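Extracellular solute-binding protein family 1 (Pseudothermotoga lettingae, PDB 5CI5) probably serves as the sugar-binding component of an ABC transporter, holding alpha-D-tagatose in its ligand pocket. Local coordinates at residues Thr24-Asp37 with Ile53-Tyr65. Sequence-based numbering, arbitrary orientation.
Sequences TLTIWIGGQVAELD and ISVEVQLFGFDTY. With T6T (alpha-D-tagatopyranose), chain C.
Strands 25-30 and 55-60 are the parallel pair of a beta-alpha-beta unit, with helix 37-51 as the crossover, and the turns that follow their C-terminal ends bring Gln-32 and Phe-62 to the sugar pocket of this solute-binding protein. Bonds alternate across the pair: Ile-27 N donates to Glu-56 O and Gln-58 N to Ile-27 O, and the last bond of the pair is Gly-31 N to Phe-60 O at 3.0 Å. On one face Ile-27 CG2 rests against both Val-55 CG1 and Val-57 CG2, while Leu-59 CD2 packs on Ile-29 CB; helices 37-51 and 312-322 cover parts of this face. On the other face, Trp-28 and Phe-60 meet. With CG turned beside its own backbone N (chi1 -62°), Phe-60 reaches back along the sheet and lays CZ over the centre of the Trp-28 ring, CE1 coming to 3.4 Å from Trp-28 CG; the ring planes lie 47° apart. Gln-58 runs extended beside the indole, and a water oxygen accepts the N-H of Trp-28 NE1 at 2.9 Å and donates to Gln-58 OE1 at 2.7 Å. A leucine in place of Trp-28 has no N-H for the water, and would probably leave the Phe-60 ring end poorly covered and that water held less firmly beside Gln-58. Tyr-65, whose hydroxyl is bonded to Phe-83 O on strand 81-85, turns a ring face to Gly-30, with Gly-30 CA 3.9 Å from the ring centroid; any CB at Gly-30 would run into Tyr-65 CD2. Gly-31 is also suited to its place, since its positive phi would jam a side chain against the preceding carbonyl. Beyond it, Phe-62 packs CB on Gly-31 CA and brings CZ to 3.8 Å from tagatose C6. Gln-32, its NE2 bonded to Asp-248, takes the sugar's O2 hydroxyl on OE1 at 2.6 Å.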
ATOM      1  N   THR A  24     -26.475 -14.139  -5.617  1.00 36.05           N
ATOM      2  CA  THR A  24     -25.929 -13.296  -6.676  1.00 35.16           C
ATOM      3  C   THR A  24     -24.420 -13.238  -6.515  1.00 30.85           C
ATOM      4  O   THR A  24     -23.941 -13.158  -5.381  1.00 33.86           O
ATOM      5  CB  THR A  24     -26.493 -11.866  -6.620  1.00 33.97           C
ATOM      6  OG1 THR A  24     -27.925 -11.906  -6.695  1.00 41.16           O
ATOM      7  CG2 THR A  24     -25.943 -11.024  -7.763  1.00 30.91           C
ATOM      8  N   LEU A  25     -23.673 -13.262  -7.621  1.00 21.80           N
ATOM      9  CA  LEU A  25     -22.213 -13.104  -7.513  1.00 13.00           C
ATOM     10  C   LEU A  25     -21.901 -11.810  -6.780  1.00 15.50           C
ATOM     11  O   LEU A  25     -22.361 -10.737  -7.171  1.00 14.50           O
ATOM     12  CB  LEU A  25     -21.555 -13.124  -8.892  1.00 18.43           C
ATOM     13  CG  LEU A  25     -20.041 -13.207  -8.931  1.00 20.57           C
ATOM     14  CD1 LEU A  25     -19.539 -14.527  -8.329  1.00 19.18           C
ATOM     15  CD2 LEU A  25     -19.534 -13.065 -10.359  1.00 20.46           C
ATOM     16  N   THR A  26     -21.110 -11.905  -5.718  1.00 11.18           N
ATOM     17  CA  THR A  26     -20.821 -10.749  -4.885  1.00  8.71           C
ATOM     18  C   THR A  26     -19.327 -10.462  -4.907  1.00 11.22           C
ATOM     19  O   THR A  26     -18.530 -11.375  -4.622  1.00 11.73           O
ATOM     20  CB  THR A  26     -21.277 -10.982  -3.424  1.00 12.38           C
ATOM     21  OG1 THR A  26     -22.686 -11.238  -3.406  1.00 12.38           O
ATOM     22  CG2 THR A  26     -20.994  -9.786  -2.529  1.00 15.88           C
ATOM     23  N   ILE A  27     -18.950  -9.207  -5.210  1.00  9.13           N
ATOM     24  CA  ILE A  27     -17.564  -8.763  -5.118  1.00  8.70           C
ATOM     25  C   ILE A  27     -17.406  -7.694  -4.039  1.00 10.42           C
ATOM     26  O   ILE A  27     -18.195  -6.771  -3.957  1.00 10.91           O
ATOM     27  CB  ILE A  27     -17.019  -8.247  -6.483  1.00 10.05           C
ATOM     28  CG1 ILE A  27     -15.527  -7.884  -6.383  1.00 10.50           C
ATOM     29  CG2 ILE A  27     -17.815  -7.062  -7.028  1.00  8.42           C
ATOM     30  CD1 ILE A  27     -14.861  -7.526  -7.723  1.00 14.81           C
ATOM     31  N   TRP A  28     -16.379  -7.843  -3.208  1.00  9.16           N
ATOM     32  CA  TRP A  28     -16.001  -6.828  -2.239  1.00  9.88           C
ATOM     33  C   TRP A  28     -14.734  -6.150  -2.692  1.00 10.33           C
ATOM     34  O   TRP A  28     -13.704  -6.819  -2.861  1.00  8.84           O
ATOM     35  CB  TRP A  28     -15.781  -7.439  -0.866  1.00  8.64           C
ATOM     36  CG  TRP A  28     -17.047  -7.812  -0.190  1.00  8.79           C
ATOM     37  CD1 TRP A  28     -18.304  -7.821  -0.735  1.00 11.65           C
ATOM     38  CD2 TRP A  28     -17.196  -8.203   1.179  1.00  8.75           C
ATOM     39  NE1 TRP A  28     -19.232  -8.206   0.222  1.00 14.48           N
ATOM     40  CE2 TRP A  28     -18.574  -8.436   1.401  1.00 12.67           C
ATOM     41  CE3 TRP A  28     -16.302  -8.372   2.243  1.00 12.39           C
ATOM     42  CZ2 TRP A  28     -19.066  -8.840   2.639  1.00 20.37           C
ATOM     43  CZ3 TRP A  28     -16.805  -8.768   3.471  1.00 14.80           C
ATOM     44  CH2 TRP A  28     -18.162  -8.994   3.659  1.00 19.66           C
ATOM     45  N   ILE A  29     -14.807  -4.829  -2.854  1.00  8.39           N
ATOM     46  CA  ILE A  29     -13.675  -4.022  -3.283  1.00 10.20           C
ATOM     47  C   ILE A  29     -13.281  -3.146  -2.114  1.00 12.41           C
ATOM     48  O   ILE A  29     -14.106  -2.423  -1.556  1.00 12.02           O
ATOM     49  CB  ILE A  29     -14.017  -3.173  -4.506  1.00 11.01           C
ATOM     50  CG1 ILE A  29     -14.535  -4.073  -5.626  1.00 14.21           C
ATOM     51  CG2 ILE A  29     -12.798  -2.376  -4.981  1.00 11.24           C
ATOM     52  CD1 ILE A  29     -15.148  -3.360  -6.793  1.00 12.62           C
ATOM     53  N   GLY A  30     -12.014  -3.252  -1.738  1.00 10.27           N
ATOM     54  CA  GLY A  30     -11.522  -2.587  -0.556  1.00 11.51           C
ATOM     55  C   GLY A  30     -10.239  -1.817  -0.766  1.00 10.29           C
ATOM     56  O   GLY A  30      -9.450  -2.112  -1.660  1.00 12.57           O
ATOM     57  N   GLY A  31     -10.052  -0.809   0.075  1.00 11.25           N
ATOM     58  CA  GLY A  31      -8.849  -0.010   0.048  1.00  8.65           C
ATOM     59  C   GLY A  31      -9.106   1.297  -0.645  1.00 10.29           C
ATOM     60  O   GLY A  31     -10.243   1.627  -1.007  1.00 12.39           O
ATOM     61  N   GLN A  32      -8.045   2.061  -0.858  1.00  8.65           N
ATOM     62  CA  GLN A  32      -8.197   3.389  -1.420  1.00 10.64           C
ATOM     63  C   GLN A  32      -8.823   3.388  -2.824  1.00 13.81           C
ATOM     64  O   GLN A  32      -9.499   4.341  -3.172  1.00 12.08           O
ATOM     65  CB  GLN A  32      -6.844   4.092  -1.443  1.00  9.33           C
ATOM     66  CG  GLN A  32      -6.205   4.255  -0.100  1.00  9.59           C
ATOM     67  CD  GLN A  32      -5.233   3.155   0.265  1.00  8.03           C
ATOM     68  OE1 GLN A  32      -5.321   1.996  -0.192  1.00  9.26           O
ATOM     69  NE2 GLN A  32      -4.279   3.507   1.120  1.00 14.62           N
ATOM     70  N   VAL A  33      -8.635   2.320  -3.600  1.00 10.76           N
ATOM     71  CA  VAL A  33      -9.137   2.282  -4.969  1.00 10.20           C
ATOM     72  C   VAL A  33     -10.667   2.162  -4.990  1.00 11.96           C
ATOM     73  O   VAL A  33     -11.306   2.398  -6.004  1.00 11.86           O
ATOM     74  CB  VAL A  33      -8.461   1.121  -5.775  1.00 11.54           C
ATOM     75  CG1 VAL A  33      -9.172  -0.190  -5.578  1.00 12.25           C
ATOM     76  CG2 VAL A  33      -8.401   1.443  -7.252  1.00 15.83           C
ATOM     77  N   ALA A  34     -11.260   1.819  -3.857  1.00 10.35           N
ATOM     78  CA  ALA A  34     -12.714   1.728  -3.781  1.00 12.43           C
ATOM     79  C   ALA A  34     -13.360   3.112  -3.874  1.00 14.20           C
ATOM     80  O   ALA A  34     -14.563   3.208  -4.071  1.00 17.93           O
ATOM     81  CB  ALA A  34     -13.140   1.010  -2.493  1.00 15.46           C
ATOM     82  N   GLU A  35     -12.569   4.184  -3.780  1.00 14.59           N
ATOM     83  CA  GLU A  35     -13.126   5.528  -3.968  1.00 16.83           C
ATOM     84  C   GLU A  35     -13.488   5.825  -5.419  1.00 15.43           C
ATOM     85  O   GLU A  35     -14.240   6.769  -5.672  1.00 19.43           O
ATOM     86  CB  GLU A  35     -12.148   6.596  -3.463  1.00 14.33           C
ATOM     87  CG  GLU A  35     -11.817   6.414  -2.003  1.00 17.74           C
ATOM     88  CD  GLU A  35     -10.979   7.551  -1.419  1.00 24.65           C
ATOM     89  OE1 GLU A  35     -10.863   8.624  -2.050  1.00 18.22           O
ATOM     90  OE2 GLU A  35     -10.450   7.359  -0.311  1.00 29.61           O
ATOM     91  N   LEU A  36     -12.943   5.050  -6.361  1.00 16.10           N
ATOM     92  CA  LEU A  36     -13.159   5.304  -7.778  1.00 16.46           C
ATOM     93  C   LEU A  36     -14.434   4.579  -8.198  1.00 19.87           C
ATOM     94  O   LEU A  36     -14.408   3.753  -9.099  1.00 17.49           O
ATOM     95  CB  LEU A  36     -11.956   4.859  -8.613  1.00 18.24           C
ATOM     96  CG  LEU A  36     -10.613   5.462  -8.198  1.00 15.82           C
ATOM     97  CD1 LEU A  36      -9.482   4.902  -9.016  1.00 21.04           C
ATOM     98  CD2 LEU A  36     -10.655   6.987  -8.298  1.00 25.78           C
ATOM     99  N   ASP A  37     -15.549   4.927  -7.549  1.00 18.70           N
ATOM    100  CA  ASP A  37     -16.748   4.090  -7.584  1.00 23.78           C
ATOM    101  C   ASP A  37     -17.467   4.162  -8.935  1.00 21.94           C
ATOM    102  O   ASP A  37     -18.114   3.195  -9.351  1.00 21.89           O
ATOM    103  CB  ASP A  37     -17.717   4.466  -6.447  1.00 20.40           C
ATOM    104  CG  ASP A  37     -18.133   5.933  -6.461  1.00 34.11           C
ATOM    105  OD1 ASP A  37     -17.312   6.816  -6.788  1.00 35.55           O
ATOM    106  OD2 ASP A  37     -19.301   6.196  -6.119  1.00 36.63           O
ATOM    107  N   ILE A  53     -24.295 -12.184 -16.002  1.00 23.34           N
ATOM    108  CA  ILE A  53     -24.192 -12.498 -14.591  1.00 24.05           C
ATOM    109  C   ILE A  53     -24.406 -11.218 -13.803  1.00 27.94           C
ATOM    110  O   ILE A  53     -23.712 -10.239 -14.035  1.00 28.31           O
ATOM    111  CB  ILE A  53     -22.817 -13.098 -14.259  1.00 24.66           C
ATOM    112  CG1 ILE A  53     -22.652 -14.444 -14.957  1.00 24.92           C
ATOM    113  CG2 ILE A  53     -22.633 -13.258 -12.741  1.00 31.48           C
ATOM    114  CD1 ILE A  53     -21.239 -14.972 -14.949  1.00 25.49           C
ATOM    115  N   SER A  54     -25.374 -11.217 -12.891  1.00 19.49           N
ATOM    116  CA  SER A  54     -25.629 -10.057 -12.041  1.00 19.79           C
ATOM    117  C   SER A  54     -24.578  -9.982 -10.925  1.00 16.81           C
ATOM    118  O   SER A  54     -24.223 -11.006 -10.333  1.00 20.82           O
ATOM    119  CB  SER A  54     -27.042 -10.137 -11.459  1.00 28.69           C
ATOM    120  OG  SER A  54     -27.335  -9.029 -10.629  1.00 37.71           O
ATOM    121  N   VAL A  55     -24.065  -8.787 -10.656  1.00 12.31           N
ATOM    122  CA  VAL A  55     -23.063  -8.623  -9.608  1.00 11.56           C
ATOM    123  C   VAL A  55     -23.483  -7.667  -8.521  1.00 14.48           C
ATOM    124  O   VAL A  55     -23.867  -6.523  -8.770  1.00 18.32           O
ATOM    125  CB  VAL A  55     -21.725  -8.127 -10.181  1.00 15.34           C
ATOM    126  CG1 VAL A  55     -20.679  -8.028  -9.082  1.00 14.88           C
ATOM    127  CG2 VAL A  55     -21.250  -9.070 -11.263  1.00 15.16           C
ATOM    128  N   GLU A  56     -23.382  -8.147  -7.297  1.00 13.17           N
ATOM    129  CA  GLU A  56     -23.587  -7.310  -6.129  1.00 16.20           C
ATOM    130  C   GLU A  56     -22.223  -6.792  -5.724  1.00 17.00           C
ATOM    131  O   GLU A  56     -21.298  -7.574  -5.510  1.00 16.95           O
ATOM    132  CB  GLU A  56     -24.229  -8.103  -4.987  1.00 15.97           C
ATOM    133  CG  GLU A  56     -25.679  -8.535  -5.215  1.00 30.40           C
ATOM    134  CD  GLU A  56     -26.708  -7.567  -4.640  1.00 52.87           C
ATOM    135  OE1 GLU A  56     -26.321  -6.529  -4.056  1.00 55.63           O
ATOM    136  OE2 GLU A  56     -27.916  -7.857  -4.771  1.00 59.73           O
ATOM    137  N   VAL A  57     -22.092  -5.474  -5.647  1.00 13.43           N
ATOM    138  CA  VAL A  57     -20.832  -4.829  -5.317  1.00 12.69           C
ATOM    139  C   VAL A  57     -20.907  -4.194  -3.917  1.00 14.63           C
ATOM    140  O   VAL A  57     -21.897  -3.530  -3.564  1.00 17.76           O
ATOM    141  CB  VAL A  57     -20.459  -3.741  -6.342  1.00 13.00           C
ATOM    142  CG1 VAL A  57     -19.142  -3.035  -5.937  1.00 16.46           C
ATOM    143  CG2 VAL A  57     -20.359  -4.307  -7.756  1.00 16.57           C
ATOM    144  N   GLN A  58     -19.883  -4.402  -3.096  1.00  9.93           N
ATOM    145  CA  GLN A  58     -19.772  -3.624  -1.866  1.00 11.47           C
ATOM    146  C   GLN A  58     -18.357  -3.021  -1.805  1.00 13.84           C
ATOM    147  O   GLN A  58     -17.358  -3.711  -2.049  1.00 13.21           O
ATOM    148  CB  GLN A  58     -20.079  -4.474  -0.627  1.00 14.67           C
ATOM    149  CG  GLN A  58     -20.132  -3.685   0.685  1.00 33.28           C
ATOM    150  CD  GLN A  58     -20.767  -4.474   1.828  1.00 44.07           C
ATOM    151  OE1 GLN A  58     -21.390  -5.516   1.609  1.00 41.72           O
ATOM    152  NE2 GLN A  58     -20.616  -3.971   3.056  1.00 46.62           N
ATOM    153  N   LEU A  59     -18.304  -1.721  -1.523  1.00 12.24           N
ATOM    154  CA  LEU A  59     -17.060  -0.951  -1.454  1.00 11.29           C
ATOM    155  C   LEU A  59     -16.701  -0.686  -0.009  1.00 14.69           C
ATOM    156  O   LEU A  59     -17.566  -0.356   0.804  1.00 15.57           O
ATOM    157  CB  LEU A  59     -17.209   0.388  -2.196  1.00 11.09           C
ATOM    158  CG  LEU A  59     -17.688   0.283  -3.647  1.00 14.25           C
ATOM    159  CD1 LEU A  59     -17.933   1.668  -4.284  1.00 19.30           C
ATOM    160  CD2 LEU A  59     -16.707  -0.510  -4.458  1.00 15.29           C
ATOM    161  N   PHE A  60     -15.413  -0.788   0.302  1.00 10.17           N
ATOM    162  CA  PHE A  60     -14.931  -0.647   1.671  1.00 13.74           C
ATOM    163  C   PHE A  60     -13.737   0.291   1.749  1.00 11.06           C
ATOM    164  O   PHE A  60     -12.755   0.097   1.032  1.00 11.28           O
ATOM    165  CB  PHE A  60     -14.476  -1.987   2.251  1.00 13.82           C
ATOM    166  CG  PHE A  60     -15.544  -3.029   2.351  1.00 11.28           C
ATOM    167  CD1 PHE A  60     -15.907  -3.755   1.246  1.00 10.45           C
ATOM    168  CD2 PHE A  60     -16.150  -3.315   3.571  1.00 22.29           C
ATOM    169  CE1 PHE A  60     -16.844  -4.751   1.334  1.00 12.99           C
ATOM    170  CE2 PHE A  60     -17.102  -4.312   3.664  1.00 23.44           C
ATOM    171  CZ  PHE A  60     -17.464  -5.020   2.537  1.00 17.58           C
ATOM    172  N   GLY A  61     -13.774   1.236   2.682  1.00 13.45           N
ATOM    173  CA  GLY A  61     -12.590   2.026   2.985  1.00 12.13           C
ATOM    174  C   GLY A  61     -11.460   1.188   3.571  1.00 10.39           C
ATOM    175  O   GLY A  61     -11.672   0.147   4.191  1.00 11.51           O
ATOM    176  N   PHE A  62     -10.235   1.648   3.395  1.00  8.75           N
ATOM    177  CA  PHE A  62      -9.098   0.864   3.823  1.00  7.17           C
ATOM    178  C   PHE A  62      -9.035   0.597   5.304  1.00 10.56           C
ATOM    179  O   PHE A  62      -8.735  -0.507   5.708  1.00 11.43           O
ATOM    180  CB  PHE A  62      -7.774   1.539   3.427  1.00  8.12           C
ATOM    181  CG  PHE A  62      -6.550   0.763   3.857  1.00  9.38           C
ATOM    182  CD1 PHE A  62      -6.246  -0.453   3.268  1.00  9.29           C
ATOM    183  CD2 PHE A  62      -5.737   1.231   4.858  1.00 11.33           C
ATOM    184  CE1 PHE A  62      -5.141  -1.182   3.659  1.00  9.45           C
ATOM    185  CE2 PHE A  62      -4.616   0.501   5.262  1.00 13.49           C
ATOM    186  CZ  PHE A  62      -4.322  -0.705   4.666  1.00 11.37           C
ATOM    187  N   ASP A  63      -9.319   1.598   6.120  1.00  9.71           N
ATOM    188  CA  ASP A  63      -8.873   1.551   7.508  1.00 11.54           C
ATOM    189  C   ASP A  63      -9.599   0.471   8.324  1.00 16.04           C
ATOM    190  O   ASP A  63      -9.063   0.010   9.335  1.00 17.30           O
ATOM    191  CB  ASP A  63      -9.054   2.911   8.174  1.00 11.99           C
ATOM    192  CG  ASP A  63      -8.104   3.976   7.633  1.00 12.25           C
ATOM    193  OD1 ASP A  63      -7.329   3.703   6.702  1.00 12.81           O
ATOM    194  OD2 ASP A  63      -8.131   5.112   8.160  1.00 14.05           O
ATOM    195  N   THR A  64     -10.784   0.066   7.890  1.00 13.13           N
ATOM    196  CA  THR A  64     -11.528  -0.979   8.609  1.00 14.65           C
ATOM    197  C   THR A  64     -11.769  -2.225   7.774  1.00 11.71           C
ATOM    198  O   THR A  64     -12.489  -3.137   8.211  1.00 12.14           O
ATOM    199  CB  THR A  64     -12.901  -0.469   9.120  1.00 13.93           C
ATOM    200  OG1 THR A  64     -13.720  -0.049   8.028  1.00 18.36           O
ATOM    201  CG2 THR A  64     -12.707   0.688  10.069  1.00 19.11           C
ATOM    202  N   TYR A  65     -11.146  -2.311   6.597  1.00 11.75           N
ATOM    203  CA  TYR A  65     -11.506  -3.390   5.687  1.00 10.92           C
ATOM    204  C   TYR A  65     -10.994  -4.761   6.171  1.00 10.42           C
ATOM    205  O   TYR A  65     -11.713  -5.752   6.049  1.00 10.03           O
ATOM    206  CB  TYR A  65     -11.010  -3.090   4.268  1.00 10.24           C
ATOM    207  CG  TYR A  65     -11.339  -4.176   3.251  1.00  9.21           C
ATOM    208  CD1 TYR A  65     -12.615  -4.726   3.181  1.00  9.08           C
ATOM    209  CD2 TYR A  65     -10.373  -4.648   2.358  1.00 10.21           C
ATOM    210  CE1 TYR A  65     -12.929  -5.704   2.242  1.00 10.65           C
ATOM    211  CE2 TYR A  65     -10.680  -5.642   1.406  1.00  8.40           C
ATOM    212  CZ  TYR A  65     -11.951  -6.177   1.378  1.00 11.00           C
ATOM    213  OH  TYR A  65     -12.284  -7.150   0.472  1.00 10.01           O
TER
HETATM  214  O3  T6T C 501      -0.032  -0.428  -1.061  1.00  7.87           O
HETATM  215  C3  T6T C 501      -1.394  -0.798  -0.875  1.00  7.35           C
HETATM  216  C4  T6T C 501      -1.473  -1.825   0.255  1.00  6.93           C
HETATM  217  O4  T6T C 501      -0.594  -2.924  -0.021  1.00  7.46           O
HETATM  218  C5  T6T C 501      -1.088  -1.133   1.544  1.00  6.51           C
HETATM  219  O5  T6T C 501      -1.155  -2.051   2.637  1.00  8.17           O
HETATM  220  C6  T6T C 501      -1.988   0.074   1.786  1.00  6.41           C
HETATM  221  O6  T6T C 501      -1.848   0.983   0.696  1.00  8.35           O
HETATM  222  C2  T6T C 501      -2.206   0.419  -0.570  1.00  5.91           C
HETATM  223  O2  T6T C 501      -3.597   0.076  -0.558  1.00  7.34           O
HETATM  224  C1  T6T C 501      -1.987   1.521  -1.630  1.00  8.87           C
HETATM  225  O1  T6T C 501      -2.227   1.103  -2.923  1.00  8.76           O
HETATM  226  O   HOH W   1     -25.066 -13.703  -9.877  1.00 30.98           O
HETATM  227  O   HOH W   2     -22.105  -7.713   0.252  1.00 34.93           O